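PDB 2WVQ: heterokaryon incompatibility protein s from Podospora anserina, which governs vegetative incompatibility, forming the prion behind the [het-s] trait and interacting with het-S from incompatible cells to trigger a lethal response that blocks viable heterokaryons. Local coordinates for residues Q46-R58 with L129-Q141. The protein carries 2 engineered substitutions. Numbering follows the deposited sequence. Where two conformers were deposited one is given.
Sequences QLRLDIAKARLSR and LHRRLNDLVSRRQ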
loop_
_atom_site.group_PDB
_atom_site.type_symbol
_atom_site.label_atom_id
_atom_site.label_comp_id
_atom_site.label_asym_id
_atom_site.label_seq_id
_atom_site.Cartn_x
_atom_site.Cartn_y
_atom_site.Cartn_z
ATOM N N GLN A 46 7.604 8.119 -16.148
ATOM C CA GLN A 46 6.815 7.320 -17.082
ATOM C C GLN A 46 7.604 6.079 -17.537
ATOM O O GLN A 46 7.062 4.979 -17.474
ATOM C CB GLN A 46 6.352 8.148 -18.283
ATOM C CG GLN A 46 5.540 7.359 -19.331
ATOM C CD GLN A 46 4.247 6.804 -18.771
ATOM O OE1 GLN A 46 3.355 7.563 -18.408
ATOM N NE2 GLN A 46 4.144 5.470 -18.682
ATOM N N LEU A 47 8.869 6.250 -17.917
ATOM C CA LEU A 47 9.728 5.097 -18.265
ATOM C C LEU A 47 9.901 4.085 -17.105
ATOM O O LEU A 47 9.971 2.884 -17.362
ATOM C CB LEU A 47 11.084 5.542 -18.852
ATOM C CG LEU A 47 11.043 6.267 -20.220
ATOM C CD1 LEU A 47 12.358 6.892 -20.586
ATOM C CD2 LEU A 47 10.548 5.374 -21.356
ATOM N N ARG A 48 10.002 4.567 -15.852
ATOM C CA ARG A 48 10.079 3.704 -14.658
ATOM C C ARG A 48 8.817 2.827 -14.520
ATOM O O ARG A 48 8.917 1.623 -14.226
ATOM C CB ARG A 48 10.243 4.512 -13.358
ATOM C CG ARG A 48 11.383 5.460 -13.262
ATOM C CD ARG A 48 12.626 4.823 -12.655
ATOM N NE ARG A 48 12.454 4.398 -11.262
ATOM C CZ ARG A 48 13.380 3.726 -10.569
ATOM N NH1 ARG A 48 14.539 3.400 -11.147
ATOM N NH2 ARG A 48 13.154 3.378 -9.302
ATOM N N LEU A 49 7.646 3.428 -14.739
ATOM C CA LEU A 49 6.369 2.701 -14.839
ATOM C C LEU A 49 6.307 1.656 -15.996
ATOM O O LEU A 49 5.833 0.521 -15.797
ATOM C CB LEU A 49 5.212 3.693 -14.978
ATOM C CG LEU A 49 4.022 3.877 -14.018
ATOM C CD1 LEU A 49 4.182 3.417 -12.532
ATOM C CD2 LEU A 49 3.507 5.311 -14.105
ATOM N N ASP A 50 6.763 2.043 -17.187
ATOM C CA ASP A 50 6.773 1.137 -18.355
ATOM C C ASP A 50 7.696 -0.057 -18.099
ATOM O O ASP A 50 7.410 -1.166 -18.544
ATOM C CB ASP A 50 7.229 1.852 -19.645
ATOM C CG ASP A 50 6.362 3.089 -20.020
ATOM O OD1 ASP A 50 6.899 3.955 -20.745
ATOM O OD2 ASP A 50 5.164 3.201 -19.648
ATOM N N ILE A 51 8.814 0.188 -17.422
ATOM C CA ILE A 51 9.762 -0.863 -17.047
ATOM C C ILE A 51 9.210 -1.833 -16.013
ATOM O O ILE A 51 9.430 -3.049 -16.154
ATOM C CB ILE A 51 11.143 -0.303 -16.649
ATOM C CG1 ILE A 51 11.848 0.255 -17.885
ATOM C CG2 ILE A 51 12.025 -1.367 -15.995
ATOM C CD1 ILE A 51 12.946 1.219 -17.520
ATOM N N ALA A 52 8.501 -1.330 -14.998
ATOM C CA ALA A 52 7.834 -2.207 -14.014
ATOM C C ALA A 52 6.786 -3.080 -14.700
ATOM O O ALA A 52 6.634 -4.291 -14.372
ATOM C CB ALA A 52 7.197 -1.402 -12.865
ATOM N N LYS A 53 6.057 -2.479 -15.640
ATOM C CA LYS A 53 5.076 -3.212 -16.436
ATOM C C LYS A 53 5.785 -4.257 -17.321
ATOM O O LYS A 53 5.303 -5.371 -17.471
ATOM C CB LYS A 53 4.248 -2.254 -17.286
ATOM C CG LYS A 53 3.191 -2.916 -18.148
ATOM C CD LYS A 53 2.607 -1.933 -19.196
ATOM C CE LYS A 53 1.155 -2.335 -19.503
ATOM N NZ LYS A 53 0.603 -1.600 -20.654
ATOM N N ALA A 54 6.928 -3.890 -17.897
ATOM C CA ALA A 54 7.684 -4.828 -18.773
ATOM C C ALA A 54 8.204 -6.018 -17.956
ATOM O O ALA A 54 8.248 -7.160 -18.431
ATOM C CB ALA A 54 8.872 -4.097 -19.469
ATOM N N ARG A 55 8.595 -5.745 -16.720
ATOM C CA ARG A 55 9.197 -6.772 -15.898
ATOM C C ARG A 55 8.157 -7.764 -15.363
ATOM O O ARG A 55 8.427 -9.001 -15.281
ATOM C CB ARG A 55 10.023 -6.164 -14.787
ATOM C CG ARG A 55 10.901 -7.204 -14.111
ATOM C CD ARG A 55 11.247 -6.797 -12.732
ATOM N NE ARG A 55 11.710 -7.902 -11.902
ATOM C CZ ARG A 55 11.899 -7.798 -10.592
ATOM N NH1 ARG A 55 11.660 -6.635 -9.970
ATOM N NH2 ARG A 55 12.304 -8.845 -9.894
ATOM N N LEU A 56 6.980 -7.229 -15.023
ATOM C CA LEU A 56 5.818 -8.024 -14.629
ATOM C C LEU A 56 5.382 -8.903 -15.826
ATOM O O LEU A 56 5.193 -10.138 -15.700
ATOM C CB LEU A 56 4.650 -7.116 -14.158
ATOM C CG LEU A 56 3.284 -7.747 -13.772
ATOM C CD1 LEU A 56 3.372 -8.695 -12.619
ATOM C CD2 LEU A 56 2.145 -6.712 -13.498
ATOM N N SER A 57 5.249 -8.294 -16.989
ATOM C CA SER A 57 4.899 -9.120 -18.132
ATOM C C SER A 57 5.974 -10.178 -18.516
ATOM O O SER A 57 5.595 -11.255 -18.948
ATOM C CB SER A 57 4.411 -8.304 -19.313
ATOM O OG SER A 57 5.447 -7.933 -20.162
ATOM N N ARG A 58 7.267 -9.868 -18.359
ATOM C CA ARG A 58 8.331 -10.832 -18.556
ATOM C C ARG A 58 8.114 -12.082 -17.737
ATOM O O ARG A 58 8.344 -13.174 -18.244
ATOM C CB ARG A 58 9.739 -10.275 -18.331
ATOM C CG ARG A 58 10.915 -11.147 -18.958
ATOM C CD ARG A 58 12.278 -10.577 -18.573
ATOM N NE ARG A 58 12.330 -9.151 -18.922
ATOM C CZ ARG A 58 12.587 -8.126 -18.097
ATOM N NH1 ARG A 58 12.867 -8.323 -16.823
ATOM N NH2 ARG A 58 12.585 -6.884 -18.579
ATOM N N LEU A 129 11.382 5.025 -26.611
ATOM C CA LEU A 129 11.538 4.026 -25.560
ATOM C C LEU A 129 10.171 3.651 -24.961
ATOM O O LEU A 129 9.859 2.464 -24.827
ATOM C CB LEU A 129 12.529 4.491 -24.488
ATOM C CG LEU A 129 13.872 3.766 -24.293
ATOM C CD1 LEU A 129 14.278 2.910 -25.496
ATOM C CD2 LEU A 129 15.026 4.694 -23.860
ATOM N N HIS A 130 9.354 4.662 -24.669
ATOM C CA HIS A 130 8.005 4.480 -24.135
ATOM C C HIS A 130 7.191 3.581 -25.072
ATOM O O HIS A 130 6.659 2.550 -24.646
ATOM C CB HIS A 130 7.331 5.841 -23.921
ATOM C CG HIS A 130 5.888 5.755 -23.522
ATOM N ND1 HIS A 130 5.466 5.258 -22.300
ATOM C CD2 HIS A 130 4.766 6.103 -24.196
ATOM C CE1 HIS A 130 4.146 5.290 -22.253
ATOM N NE2 HIS A 130 3.699 5.796 -23.393
ATOM N N ARG A 131 7.157 3.945 -26.351
ATOM C CA ARG A 131 6.450 3.145 -27.347
ATOM C C ARG A 131 7.003 1.728 -27.537
ATOM O O ARG A 131 6.220 0.797 -27.615
ATOM C CB ARG A 131 6.286 3.915 -28.649
ATOM C CG ARG A 131 5.303 5.033 -28.464
ATOM C CD ARG A 131 5.514 6.157 -29.437
ATOM N NE ARG A 131 4.459 7.147 -29.224
ATOM C CZ ARG A 131 4.134 8.129 -30.066
ATOM N NH1 ARG A 131 4.791 8.300 -31.208
ATOM N NH2 ARG A 131 3.152 8.962 -29.736
ATOM N N ARG A 132 8.330 1.576 -27.556
ATOM C CA ARG A 132 8.992 0.257 -27.602
ATOM C C ARG A 132 8.646 -0.629 -26.384
ATOM O O ARG A 132 8.310 -1.802 -26.536
ATOM C CB ARG A 132 10.518 0.430 -27.733
ATOM C CG ARG A 132 11.338 -0.837 -27.458
ATOM C CD ARG A 132 12.775 -0.712 -27.961
ATOM N NE ARG A 132 12.872 -1.065 -29.377
ATOM C CZ ARG A 132 12.950 -0.193 -30.381
ATOM N NH1 ARG A 132 12.958 1.117 -30.144
ATOM N NH2 ARG A 132 13.024 -0.636 -31.634
ATOM N N LEU A 133 8.742 -0.067 -25.179
ATOM C CA LEU A 133 8.423 -0.799 -23.951
ATOM C C LEU A 133 6.958 -1.177 -23.868
ATOM O O LEU A 133 6.608 -2.292 -23.445
ATOM C CB LEU A 133 8.850 0.006 -22.717
ATOM C CG LEU A 133 10.085 -0.167 -21.828
ATOM C CD1 LEU A 133 11.250 -0.976 -22.345
ATOM C CD2 LEU A 133 10.554 1.227 -21.397
ATOM N N ASN A 134 6.084 -0.283 -24.301
ATOM C CA ASN A 134 4.668 -0.615 -24.368
ATOM C C ASN A 134 4.403 -1.731 -25.412
ATOM O O ASN A 134 3.664 -2.666 -25.150
ATOM C CB ASN A 134 3.838 0.604 -24.764
ATOM C CG ASN A 134 3.616 1.605 -23.616
ATOM O OD1 ASN A 134 2.862 2.537 -23.801
ATOM N ND2 ASN A 134 4.289 1.440 -22.477
ATOM N N ASP A 135 5.000 -1.608 -26.585
ATOM C CA ASP A 135 4.770 -2.543 -27.683
ATOM C C ASP A 135 5.159 -3.958 -27.307
ATOM O O ASP A 135 4.428 -4.892 -27.629
ATOM C CB ASP A 135 5.538 -2.112 -28.939
ATOM C CG ASP A 135 4.871 -0.968 -29.681
ATOM O OD1 ASP A 135 5.468 -0.467 -30.649
ATOM O OD2 ASP A 135 3.744 -0.579 -29.324
ATOM N N LEU A 136 6.319 -4.096 -26.674
ATOM C CA LEU A 136 6.871 -5.356 -26.188
ATOM C C LEU A 136 5.908 -6.108 -25.256
ATOM O O LEU A 136 5.744 -7.326 -25.365
ATOM C CB LEU A 136 8.195 -5.030 -25.497
ATOM C CG LEU A 136 8.942 -5.558 -24.273
ATOM C CD1 LEU A 136 10.125 -4.658 -24.103
ATOM C CD2 LEU A 136 8.207 -5.694 -22.966
ATOM N N VAL A 137 5.264 -5.384 -24.338
ATOM C CA VAL A 137 4.207 -6.015 -23.556
ATOM C C VAL A 137 2.940 -6.298 -24.299
ATOM O O VAL A 137 2.349 -7.344 -24.072
ATOM C CB VAL A 137 4.028 -5.489 -22.097
ATOM C CG1 VAL A 137 5.072 -4.454 -21.682
ATOM C CG2 VAL A 137 2.564 -5.249 -21.669
ATOM N N SER A 138 2.550 -5.420 -25.236
ATOM C CA SER A 138 1.315 -5.637 -26.013
ATOM C C SER A 138 1.406 -6.947 -26.758
ATOM O O SER A 138 0.445 -7.678 -26.806
ATOM C CB SER A 138 1.022 -4.506 -27.010
ATOM O OG SER A 138 0.584 -3.339 -26.316
ATOM N N ARG A 139 2.595 -7.232 -27.279
ATOM C CA ARG A 139 2.894 -8.440 -28.056
ATOM C C ARG A 139 2.714 -9.719 -27.251
ATOM O O ARG A 139 2.415 -10.758 -27.795
ATOM C CB ARG A 139 4.337 -8.380 -28.552
ATOM C CG ARG A 139 4.558 -7.479 -29.739
ATOM C CD ARG A 139 5.943 -7.687 -30.336
ATOM N NE ARG A 139 6.215 -6.608 -31.277
ATOM C CZ ARG A 139 6.988 -5.560 -31.013
ATOM N NH1 ARG A 139 7.624 -5.459 -29.847
ATOM N NH2 ARG A 139 7.128 -4.616 -31.923
ATOM N N ARG A 140 2.919 -9.625 -25.938
ATOM C CA ARG A 140 2.894 -10.799 -25.061
ATOM C C ARG A 140 1.555 -11.079 -24.426
ATOM O O ARG A 140 1.298 -12.199 -23.994
ATOM C CB ARG A 140 3.882 -10.616 -23.916
ATOM C CG ARG A 140 5.313 -10.733 -24.276
ATOM C CD ARG A 140 6.067 -10.431 -23.036
ATOM N NE ARG A 140 7.479 -10.627 -23.246
ATOM C CZ ARG A 140 8.437 -10.017 -22.566
ATOM N NH1 ARG A 140 8.144 -9.109 -21.622
ATOM N NH2 ARG A 140 9.684 -10.295 -22.861
ATOM N N GLN A 141 0.727 -10.044 -24.314
ATOM C CA GLN A 141 -0.479 -10.152 -23.527
ATOM C C GLN A 141 -1.555 -10.920 -24.276
ATOM O O GLN A 141 -1.612 -10.915 -25.517
ATOM C CB GLN A 141 -0.960 -8.775 -23.006
ATOM C CG GLN A 141 0.025 -8.114 -21.963
ATOM C CD GLN A 141 0.492 -9.071 -20.860
ATOM O OE1 GLN A 141 -0.295 -9.432 -19.972
ATOM N NE2 GLN A 141 1.782 -9.466 -20.897
HETATM O O HOH W 1 5.719 -1.101 -20.849
HETATM O O HOH W 2 1.646 -2.155 -23.116
#
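Asp50 of helix 42-62 reaches across to His130 and Leu133 of helix 124-140. Asp50 CB lies against the leucine, 3.8 Å from Leu133 CD2, a methyl that also touches Ile51 CG1. With CG beside the backbone N (chi1 -58°), the carboxylate is carried on to the imidazole. Asp50 OD1 meets the ring edge near its plane and accepts a bond from His130 ND1 (2.5 Å, N-H...O angle 159°), a length so short as to be doubtful; the neighbouring carboxylate would be expected to stabilise a protonated imidazole. OD2 takes the amide of Gln46 one turn earlier (NE2 to Asp50 OD2, 2.7 Å) from above the carboxylate plane, and a weak bond from Asn134 ND2. Both carboxylate oxygens are thus engaged, which should fix the rotation of the group. A water next to this cluster joins Asp50 O to Leu133 O, the latter weakly. Farther along, Val137 CG1 packs on Ala54, and Arg140 NH1 donates to Ser57 OG (3.3 Å) in the guanidinium plane, while its NH2 forms a salt bridge with Glu191. The axes of 46-58 and 129-140 come within 9.4 Å and are inclined at 21°, a buried pairing of two helices in the helical HeLo globular domain, distinct from the prion-forming region.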